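Local coordinates for putative 2OG-Fe(II) oxygenase family protein (Caulobacter crescentus CB15, PDB 3OOX), which probably uses iron(II), 2-oxoglutarate and oxygen to form ethene and to oxidise L-arginine, as a member of the iron/ascorbate-dependent oxidoreductase family, at residues S13-A16 / R21-Q24; V145-A150 / L155-F160; G232-R237 / Y275-L280. All coordinates share one frame; numbering follows the deposited sequence.

How the contacts relate
The three contacts follow one another along the chain and form a line through the model, with contact 2 in the middle. Its centre lies about 12 Å from that of contact 1 and about 14 Å from that of contact 3. The centres of contacts 1 and 3 are about 24 Å apart, and the two contacts do not touch, their nearest atoms being about 12 Å apart. Contact 1 reaches contact 2 through Tyr15 OH, 2.7 Å from Glu147 OE2, and through Phe22 against Ala148. Contact 2 reaches contact 3 through apolar groups: Phe159 CZ is 3.6 Å from Leu280 CD2, and Phe160 also meets Leu235. The bound groups at contacts 2 and 3 are ethanediol, probably from the crystallisation liquor, and no metal takes part.

Contact 1 of 3, residues S13-A16 / R21-Q24; sequences SLYA and RFAQ
Tyr15, Leu14 and Phe22 make the packed, inner part of this contact between two consecutive helices, 13-17 and the start of 19-33, in the N-terminal region of an iron/ascorbate-dependent oxidoreductase. The aromatic rings form an offset edge-to-face pair, planes 89° apart, with the edge of Tyr15 turned to the face of Phe22. The closest approach of the two is Tyr15 CD1 to Phe22 CE2, 3.8 Å. Tyr15 CB also sits over the face of Phe22 in a CH-pi contact, 15° off the ring normal and 4.1 Å from the ring centroid. Phe22 carries CG opposite its backbone N (chi1 -176°), which sends the ring across to helix 13-17, while its CB packs on Leu14 CB at 3.9 Å. Ala148 of helix 127-152 packs against Phe22 as well.

The Arg21 end is the solvent side. Here the outer end of Leu14 meets the arginine, which runs out extended from CG to NE. No hydrogen bond joins the two segments; Arg21 NE is instead engaged in a salt bridge with Glu25, one turn further along its own helix. What Leu14 supplies is apolar cover for one guanidinium face: CD1 lies above the plane, offset toward its rim, and CD2 comes to 3.6 Å from Arg21 NH1.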
loop_
_atom_site.group_PDB
_atom_site.type_symbol
_atom_site.label_atom_id
_atom_site.label_comp_id
_atom_site.label_asym_id
_atom_site.label_seq_id
_atom_site.Cartn_x
_atom_site.Cartn_y
_atom_site.Cartn_z
ATOM N N SER A 13 -2.529 -18.728 8.579
ATOM C CA SER A 13 -2.481 -20.198 8.652
ATOM C C SER A 13 -3.755 -20.815 8.036
ATOM O O SER A 13 -3.734 -21.959 7.547
ATOM C CB SER A 13 -2.277 -20.639 10.109
ATOM O OG SER A 13 -3.426 -20.357 10.878
ATOM N N LEU A 14 -4.854 -20.058 8.029
ATOM C CA LEU A 14 -6.101 -20.509 7.459
ATOM C C LEU A 14 -6.079 -20.584 5.933
ATOM O O LEU A 14 -6.918 -21.261 5.350
ATOM C CB LEU A 14 -7.286 -19.643 7.914
ATOM C CG LEU A 14 -7.547 -19.652 9.427
ATOM C CD1 LEU A 14 -8.637 -18.627 9.747
ATOM C CD2 LEU A 14 -7.909 -21.023 10.040
ATOM N N TYR A 15 -5.158 -19.872 5.280
ATOM C CA TYR A 15 -5.077 -19.900 3.820
ATOM C C TYR A 15 -4.935 -21.345 3.319
ATOM O O TYR A 15 -5.652 -21.734 2.406
ATOM C CB TYR A 15 -3.927 -19.003 3.347
ATOM C CG TYR A 15 -3.643 -19.069 1.856
ATOM C CD1 TYR A 15 -4.281 -18.218 0.967
ATOM C CD2 TYR A 15 -2.712 -19.968 1.352
ATOM C CE1 TYR A 15 -3.997 -18.289 -0.423
ATOM C CE2 TYR A 15 -2.413 -20.026 0.003
ATOM C CZ TYR A 15 -3.053 -19.200 -0.881
ATOM O OH TYR A 15 -2.753 -19.312 -2.243
ATOM N N ALA A 16 -4.056 -22.122 3.947
ATOM C CA ALA A 16 -3.897 -23.559 3.655
ATOM C C ALA A 16 -4.874 -24.413 4.458
ATOM O O ALA A 16 -5.434 -25.372 3.922
ATOM C CB ALA A 16 -2.451 -24.007 3.933
ATOM N N ARG A 21 -12.940 -20.471 5.145
ATOM C CA ARG A 21 -13.034 -19.572 6.284
ATOM C C ARG A 21 -12.129 -18.311 6.162
ATOM O O ARG A 21 -12.544 -17.195 6.524
ATOM C CB ARG A 21 -12.711 -20.354 7.552
ATOM C CG ARG A 21 -12.545 -19.517 8.795
ATOM C CD ARG A 21 -12.290 -20.406 9.980
ATOM N NE ARG A 21 -11.880 -19.606 11.133
ATOM C CZ ARG A 21 -11.166 -20.057 12.159
ATOM N NH1 ARG A 21 -10.795 -21.341 12.221
ATOM N NH2 ARG A 21 -10.821 -19.215 13.126
ATOM N N PHE A 22 -10.902 -18.508 5.671
ATOM C CA PHE A 22 -9.971 -17.421 5.413
ATOM C C PHE A 22 -10.625 -16.348 4.541
ATOM O O PHE A 22 -10.640 -15.168 4.896
ATOM C CB PHE A 22 -8.702 -17.975 4.741
ATOM C CG PHE A 22 -7.612 -16.940 4.503
ATOM C CD1 PHE A 22 -6.967 -16.318 5.577
ATOM C CD2 PHE A 22 -7.211 -16.627 3.215
ATOM C CE1 PHE A 22 -5.969 -15.408 5.360
ATOM C CE2 PHE A 22 -6.216 -15.705 3.009
ATOM C CZ PHE A 22 -5.598 -15.102 4.093
ATOM N N ALA A 23 -11.158 -16.760 3.400
ATOM C CA ALA A 23 -11.803 -15.847 2.465
ATOM C C ALA A 23 -13.022 -15.158 3.086
ATOM O O ALA A 23 -13.183 -13.951 2.955
ATOM C CB ALA A 23 -12.184 -16.581 1.170
ATOM N N GLN A 24 -13.868 -15.891 3.791
ATOM C CA GLN A 24 -15.008 -15.249 4.480
ATOM C C GLN A 24 -14.585 -14.205 5.522
ATOM O O GLN A 24 -15.125 -13.100 5.541
ATOM C CB GLN A 24 -15.900 -16.290 5.162
ATOM C CG GLN A 24 -17.095 -15.702 5.946
ATOM C CD GLN A 24 -18.015 -14.796 5.118
ATOM O OE1 GLN A 24 -18.270 -15.040 3.932
ATOM N NE2 GLN A 24 -18.529 -13.744 5.760
#

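Contact 2 of 3, residues V145-A150 / L155-F160; sequences VLEAIA and LERDFF. With EDO (1,2-ethanediol), chain J.
Glu147 and Arg157 form the polar side of this contact, in which the loop after helix 127-152 folds back along its last turns. Arg157 NE donates to Glu147 OE1 at 2.8 Å, meeting the oxygen on its anti side, 34° out of the carboxylate plane; NH2 adds a weak bond to the same OE1. Both bonds go to OE1 alone, so the pair is not the two-oxygen kind, and the 34° between carboxylate and guanidinium planes means it is not flat. Arg157 reaches it with CG opposite its backbone N (chi1 -180°) and the chain extended to NE.

The apolar side is a sandwich. Phe160 takes Leu146 CD2 over the centre of one face, 3.9 Å from the ring centroid, and Phe159 CD1 over the opposite face. The edge of Phe160 lies against the backbone of Ala150, with CE2 3.7 Å from Ala150 N. Leu155 CD1 covers the centre of the Phe159 ring.

The backbone sets these groups in place. Leu155 N donates to Ala150 O at 2.9 Å, and a type I beta turn from Glu156 to Phe159 brings Glu156 O against Ala150 CB. An ethanediol bonds to Asp158 O and OD1. Further out, Arg157 makes a cation-pi contact with Phe19, and Leu235 and Leu238 back Phe160.

An alanine in place of Arg157 would probably leave Glu147 OE1 without its charged mate and the carboxylate freer to turn about CG-CD. With one oxygen given to the guanidinium and the other to Tyr15, the carboxylate probably stays ionised and fixed in rotation.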
loop_
_atom_site.group_PDB
_atom_site.type_symbol
_atom_site.label_atom_id
_atom_site.label_comp_id
_atom_site.label_asym_id
_atom_site.label_seq_id
_atom_site.Cartn_x
_atom_site.Cartn_y
_atom_site.Cartn_z
ATOM N N VAL A 145 -3.912 -12.792 -0.911
ATOM C CA VAL A 145 -5.022 -12.021 -0.368
ATOM C C VAL A 145 -6.106 -11.803 -1.430
ATOM O O VAL A 145 -7.305 -11.898 -1.156
ATOM C CB VAL A 145 -4.490 -10.666 0.199
ATOM C CG1 VAL A 145 -5.637 -9.746 0.560
ATOM C CG2 VAL A 145 -3.566 -10.946 1.412
ATOM N N LEU A 146 -5.690 -11.547 -2.662
ATOM C CA LEU A 146 -6.634 -11.357 -3.742
ATOM C C LEU A 146 -7.386 -12.650 -4.056
ATOM O O LEU A 146 -8.551 -12.606 -4.454
ATOM C CB LEU A 146 -5.956 -10.777 -4.994
ATOM C CG LEU A 146 -5.678 -9.278 -4.851
ATOM C CD1 LEU A 146 -4.627 -8.880 -5.910
ATOM C CD2 LEU A 146 -6.949 -8.431 -4.969
ATOM N N GLU A 147 -6.720 -13.788 -3.895
ATOM C CA GLU A 147 -7.469 -15.067 -4.007
ATOM C C GLU A 147 -8.641 -15.144 -3.028
ATOM O O GLU A 147 -9.717 -15.606 -3.384
ATOM C CB GLU A 147 -6.556 -16.252 -3.785
ATOM C CG GLU A 147 -5.510 -16.516 -4.845
ATOM C CD GLU A 147 -4.608 -17.673 -4.435
ATOM O OE1 GLU A 147 -5.046 -18.845 -4.545
ATOM O OE2 GLU A 147 -3.478 -17.429 -3.981
ATOM N N ALA A 148 -8.391 -14.740 -1.784
ATOM C CA ALA A 148 -9.410 -14.722 -0.769
ATOM C C ALA A 148 -10.513 -13.735 -1.149
ATOM O O ALA A 148 -11.708 -14.040 -1.042
ATOM C CB ALA A 148 -8.810 -14.400 0.555
ATOM N N ILE A 149 -10.123 -12.549 -1.603
ATOM C CA ILE A 149 -11.097 -11.549 -2.058
ATOM C C ILE A 149 -11.971 -12.085 -3.212
ATOM O O ILE A 149 -13.196 -11.924 -3.206
ATOM C CB ILE A 149 -10.399 -10.214 -2.426
ATOM C CG1 ILE A 149 -9.832 -9.565 -1.148
ATOM C CG2 ILE A 149 -11.365 -9.298 -3.135
ATOM C CD1 ILE A 149 -8.918 -8.381 -1.453
ATOM N N ALA A 150 -11.338 -12.720 -4.183
ATOM C CA ALA A 150 -12.056 -13.347 -5.322
ATOM C C ALA A 150 -13.100 -14.377 -4.850
ATOM O O ALA A 150 -14.274 -14.306 -5.224
ATOM C CB ALA A 150 -11.049 -13.967 -6.279
ATOM N N LEU A 155 -16.240 -15.263 -7.095
ATOM C CA LEU A 155 -15.493 -15.379 -8.333
ATOM C C LEU A 155 -14.607 -16.633 -8.307
ATOM O O LEU A 155 -14.370 -17.213 -7.247
ATOM C CB LEU A 155 -14.589 -14.135 -8.552
ATOM C CG LEU A 155 -15.255 -12.738 -8.518
ATOM C CD1 LEU A 155 -14.196 -11.660 -8.644
ATOM C CD2 LEU A 155 -16.329 -12.530 -9.610
ATOM N N GLU A 156 -14.087 -17.011 -9.468
ATOM C CA GLU A 156 -13.016 -18.006 -9.537
ATOM C C GLU A 156 -11.871 -17.593 -8.612
ATOM O O GLU A 156 -11.513 -16.417 -8.556
ATOM C CB GLU A 156 -12.489 -18.164 -10.964
ATOM C CG GLU A 156 -13.484 -18.802 -11.893
ATOM C CD GLU A 156 -13.805 -20.238 -11.529
ATOM O OE1 GLU A 156 -12.851 -21.021 -11.327
ATOM O OE2 GLU A 156 -15.010 -20.577 -11.447
ATOM N N ARG A 157 -11.308 -18.553 -7.882
ATOM C CA ARG A 157 -10.239 -18.244 -6.918
ATOM C C ARG A 157 -9.055 -17.511 -7.551
ATOM O O ARG A 157 -8.425 -16.683 -6.906
ATOM C CB ARG A 157 -9.764 -19.521 -6.210
ATOM C CG ARG A 157 -8.668 -19.292 -5.195
ATOM C CD ARG A 157 -8.394 -20.556 -4.386
ATOM N NE ARG A 157 -7.164 -20.437 -3.635
ATOM C CZ ARG A 157 -6.761 -21.266 -2.691
ATOM N NH1 ARG A 157 -7.512 -22.304 -2.332
ATOM N NH2 ARG A 157 -5.598 -21.056 -2.110
ATOM N N ASP A 158 -8.725 -17.866 -8.787
ATOM C CA ASP A 158 -7.627 -17.248 -9.527
ATOM C C ASP A 158 -8.025 -16.040 -10.380
ATOM O O ASP A 158 -7.219 -15.597 -11.200
ATOM C CB ASP A 158 -6.879 -18.264 -10.395
ATOM C CG ASP A 158 -7.711 -18.807 -11.540
ATOM O OD1 ASP A 158 -8.942 -18.554 -11.584
ATOM O OD2 ASP A 158 -7.137 -19.532 -12.389
ATOM N N PHE A 159 -9.207 -15.485 -10.135
ATOM C CA PHE A 159 -9.714 -14.347 -10.933
ATOM C C PHE A 159 -8.695 -13.238 -11.133
ATOM O O PHE A 159 -8.589 -12.665 -12.237
ATOM C CB PHE A 159 -10.984 -13.776 -10.300
ATOM C CG PHE A 159 -11.529 -12.565 -10.985
ATOM C CD1 PHE A 159 -11.086 -11.276 -10.640
ATOM C CD2 PHE A 159 -12.485 -12.680 -11.976
ATOM C CE1 PHE A 159 -11.601 -10.154 -11.291
ATOM C CE2 PHE A 159 -12.983 -11.557 -12.613
ATOM C CZ PHE A 159 -12.527 -10.300 -12.271
ATOM N N PHE A 160 -8.019 -12.849 -10.052
ATOM C CA PHE A 160 -7.158 -11.683 -10.109
ATOM C C PHE A 160 -5.826 -11.956 -10.765
ATOM O O PHE A 160 -5.129 -11.019 -11.098
ATOM C CB PHE A 160 -6.968 -11.071 -8.726
ATOM C CG PHE A 160 -8.185 -10.385 -8.232
ATOM C CD1 PHE A 160 -8.587 -9.172 -8.798
ATOM C CD2 PHE A 160 -8.950 -10.969 -7.232
ATOM C CE1 PHE A 160 -9.719 -8.556 -8.375
ATOM C CE2 PHE A 160 -10.101 -10.353 -6.799
ATOM C CZ PHE A 160 -10.475 -9.132 -7.378
HETATM C C1 EDO J . -9.630 -16.755 -14.528
HETATM O O1 EDO J . -10.234 -16.868 -13.243
HETATM C C2 EDO J . -8.404 -15.863 -14.438
HETATM O O2 EDO J . -7.311 -16.590 -13.860
#

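Contact 3 of 3, residues G232-R237 / Y275-L280; sequences GDMLER and YEIKTL. With EDO (1,2-ethanediol), chain G.
Met234 and Arg237 lie on helix 233-238, which follows a strand of the double-stranded beta-helix core, and across from them Ile277 makes the direct contacts of the second segment. That segment begins with Tyr275, whose ring has Ile277 N over one face and packs on Leu238 of the same helix.

Next along the short strand 276-277, Ile277 points at the helix. Its CG2 is 4.1 Å from Arg237 CG, where the two side chains cross at about a right angle. Its CD1 is 4.2 Å from CG of Met234, a selenomethionine with two conformers, so this contact is less certain. With chi1 at -55°, CG1 stands anti to the carbonyl carbon, carrying CD1 toward Met234, and CG2 anti to the backbone N, at Arg237 CG. The backbone of Ile277 also takes part: water 2 accepts a bond from Arg237 NE and donates one to Ile277 O, each 2.8 Å long.

At Thr279 a second water spans the gap, donating to Arg237 O and to Thr279 OG1; OG1 is also hydrogen-bonded to Asp290. Leu280 closes the segment by packing on Leu238.

Arg237 goes out extended past Ile277, and its outer end grips an ethanediol. NH1 donates to O2, and NH2 to O1 at 2.8 Å with an angle of 170°; Gln304 holds the diol too. Phe301 of helix 298-309 packs against both Met234 and Arg237.

No direct hydrogen bond joins the two segments, so the polar part of the join depends on water: both waters bridge it, one donating to each side, the other accepting from Arg237 NE, and the isoleucine supplies the dry part.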
loop_
_atom_site.group_PDB
_atom_site.type_symbol
_atom_site.label_atom_id
_atom_site.label_comp_id
_atom_site.label_asym_id
_atom_site.label_seq_id
_atom_site.Cartn_x
_atom_site.Cartn_y
_atom_site.Cartn_z
ATOM N N GLY A 232 -8.105 -0.385 -2.361
ATOM C CA GLY A 232 -7.889 0.884 -3.031
ATOM C C GLY A 232 -8.964 1.153 -4.068
ATOM O O GLY A 232 -9.793 0.270 -4.386
ATOM N N ASP A 233 -8.908 2.344 -4.651
ATOM C CA ASP A 233 -9.979 2.795 -5.499
ATOM C C ASP A 233 -10.167 1.901 -6.737
ATOM O O ASP A 233 -11.312 1.804 -7.201
ATOM C CB ASP A 233 -9.727 4.219 -5.987
ATOM C CG ASP A 233 -9.845 5.255 -4.893
ATOM O OD1 ASP A 233 -10.326 4.949 -3.773
ATOM O OD2 ASP A 233 -9.445 6.398 -5.166
HETATM N N MSE A 234 -9.111 1.313 -7.297
HETATM C CA MSE A 234 -9.276 0.457 -8.485
HETATM C C MSE A 234 -10.177 -0.726 -8.171
HETATM O O MSE A 234 -11.048 -1.089 -8.977
HETATM C CB MSE A 234 -7.924 -0.063 -9.001
HETATM C CG MSE A 234 -7.072 0.948 -9.703
HETATM SE SE MSE A 234 -5.288 0.254 -10.094
HETATM C CE MSE A 234 -4.541 1.783 -10.979
ATOM N N LEU A 235 -9.984 -1.351 -7.005
ATOM C CA LEU A 235 -10.759 -2.523 -6.646
ATOM C C LEU A 235 -12.153 -2.102 -6.210
ATOM O O LEU A 235 -13.150 -2.793 -6.499
ATOM C CB LEU A 235 -10.026 -3.300 -5.559
ATOM C CG LEU A 235 -10.651 -4.578 -5.033
ATOM C CD1 LEU A 235 -11.038 -5.544 -6.164
ATOM C CD2 LEU A 235 -9.699 -5.297 -4.056
ATOM N N GLU A 236 -12.264 -0.963 -5.513
ATOM C CA GLU A 236 -13.577 -0.402 -5.183
ATOM C C GLU A 236 -14.396 -0.235 -6.463
ATOM O O GLU A 236 -15.581 -0.652 -6.508
ATOM C CB GLU A 236 -13.441 0.939 -4.438
ATOM C CG GLU A 236 -14.774 1.614 -4.113
ATOM C CD GLU A 236 -14.575 2.969 -3.477
ATOM O OE1 GLU A 236 -14.040 3.855 -4.164
ATOM O OE2 GLU A 236 -14.933 3.109 -2.297
ATOM N N ARG A 237 -13.781 0.317 -7.511
ATOM C CA ARG A 237 -14.513 0.565 -8.756
ATOM C C ARG A 237 -14.912 -0.749 -9.436
ATOM O O ARG A 237 -16.072 -0.906 -9.874
ATOM C CB ARG A 237 -13.693 1.440 -9.691
ATOM C CG ARG A 237 -14.325 1.637 -11.061
ATOM C CD ARG A 237 -13.714 2.791 -11.803
ATOM N NE ARG A 237 -14.269 2.854 -13.157
ATOM C CZ ARG A 237 -14.399 3.953 -13.884
ATOM N NH1 ARG A 237 -14.045 5.154 -13.413
ATOM N NH2 ARG A 237 -14.905 3.867 -15.128
ATOM N N TYR A 275 -5.184 -3.584 -18.089
ATOM C CA TYR A 275 -6.345 -4.311 -17.591
ATOM C C TYR A 275 -7.563 -3.390 -17.667
ATOM O O TYR A 275 -7.554 -2.285 -17.112
ATOM C CB TYR A 275 -6.145 -4.757 -16.156
ATOM C CG TYR A 275 -7.367 -5.412 -15.565
ATOM C CD1 TYR A 275 -7.862 -6.581 -16.090
ATOM C CD2 TYR A 275 -8.005 -4.885 -14.443
ATOM C CE1 TYR A 275 -8.962 -7.196 -15.561
ATOM C CE2 TYR A 275 -9.091 -5.498 -13.893
ATOM C CZ TYR A 275 -9.573 -6.658 -14.444
ATOM O OH TYR A 275 -10.685 -7.279 -13.889
ATOM N N GLU A 276 -8.603 -3.835 -18.379
ATOM C CA GLU A 276 -9.844 -3.090 -18.451
ATOM C C GLU A 276 -10.668 -3.413 -17.203
ATOM O O GLU A 276 -11.044 -4.581 -16.921
ATOM C CB GLU A 276 -10.652 -3.438 -19.709
ATOM C CG GLU A 276 -11.997 -2.728 -19.712
ATOM C CD GLU A 276 -12.851 -3.025 -20.953
ATOM O OE1 GLU A 276 -13.447 -4.109 -20.995
ATOM O OE2 GLU A 276 -12.923 -2.176 -21.840
ATOM N N ILE A 277 -10.905 -2.360 -16.421
ATOM C CA ILE A 277 -11.768 -2.417 -15.266
ATOM C C ILE A 277 -13.196 -2.237 -15.752
ATOM O O ILE A 277 -13.590 -1.145 -16.182
ATOM C CB ILE A 277 -11.409 -1.325 -14.188
ATOM C CG1 ILE A 277 -9.939 -1.433 -13.778
ATOM C CG2 ILE A 277 -12.354 -1.402 -12.988
ATOM C CD1 ILE A 277 -9.493 -0.253 -12.919
ATOM N N LYS A 278 -13.952 -3.323 -15.682
ATOM C CA LYS A 278 -15.345 -3.375 -16.099
ATOM C C LYS A 278 -16.147 -3.987 -14.948
ATOM O O LYS A 278 -15.794 -5.029 -14.393
ATOM C CB LYS A 278 -15.487 -4.180 -17.394
ATOM C CG LYS A 278 -16.935 -4.384 -17.824
ATOM C CD LYS A 278 -17.011 -5.088 -19.179
ATOM C CE LYS A 278 -18.455 -5.183 -19.655
ATOM N NZ LYS A 278 -19.302 -6.009 -18.733
ATOM N N THR A 279 -17.222 -3.305 -14.563
ATOM C CA THR A 279 -17.914 -3.637 -13.320
ATOM C C THR A 279 -18.291 -5.106 -13.248
ATOM O O THR A 279 -18.854 -5.670 -14.206
ATOM C CB THR A 279 -19.187 -2.792 -13.157
ATOM O OG1 THR A 279 -18.892 -1.427 -13.521
ATOM C CG2 THR A 279 -19.726 -2.920 -11.710
ATOM N N LEU A 280 -18.004 -5.734 -12.111
ATOM C CA LEU A 280 -18.386 -7.133 -11.919
ATOM C C LEU A 280 -19.904 -7.224 -11.947
ATOM O O LEU A 280 -20.606 -6.536 -11.200
ATOM C CB LEU A 280 -17.846 -7.669 -10.600
ATOM C CG LEU A 280 -16.315 -7.746 -10.468
ATOM C CD1 LEU A 280 -15.945 -8.151 -9.059
ATOM C CD2 LEU A 280 -15.711 -8.717 -11.482
HETATM C C1 EDO G . -15.455 7.424 -16.783
HETATM O O1 EDO G . -15.397 5.992 -16.805
HETATM C C2 EDO G . -15.150 7.948 -15.384
HETATM O O2 EDO G . -13.829 7.577 -14.968
HETATM O O HOH W 1 -16.274 -0.861 -12.694
HETATM O O HOH W 2 -15.045 0.685 -14.685
#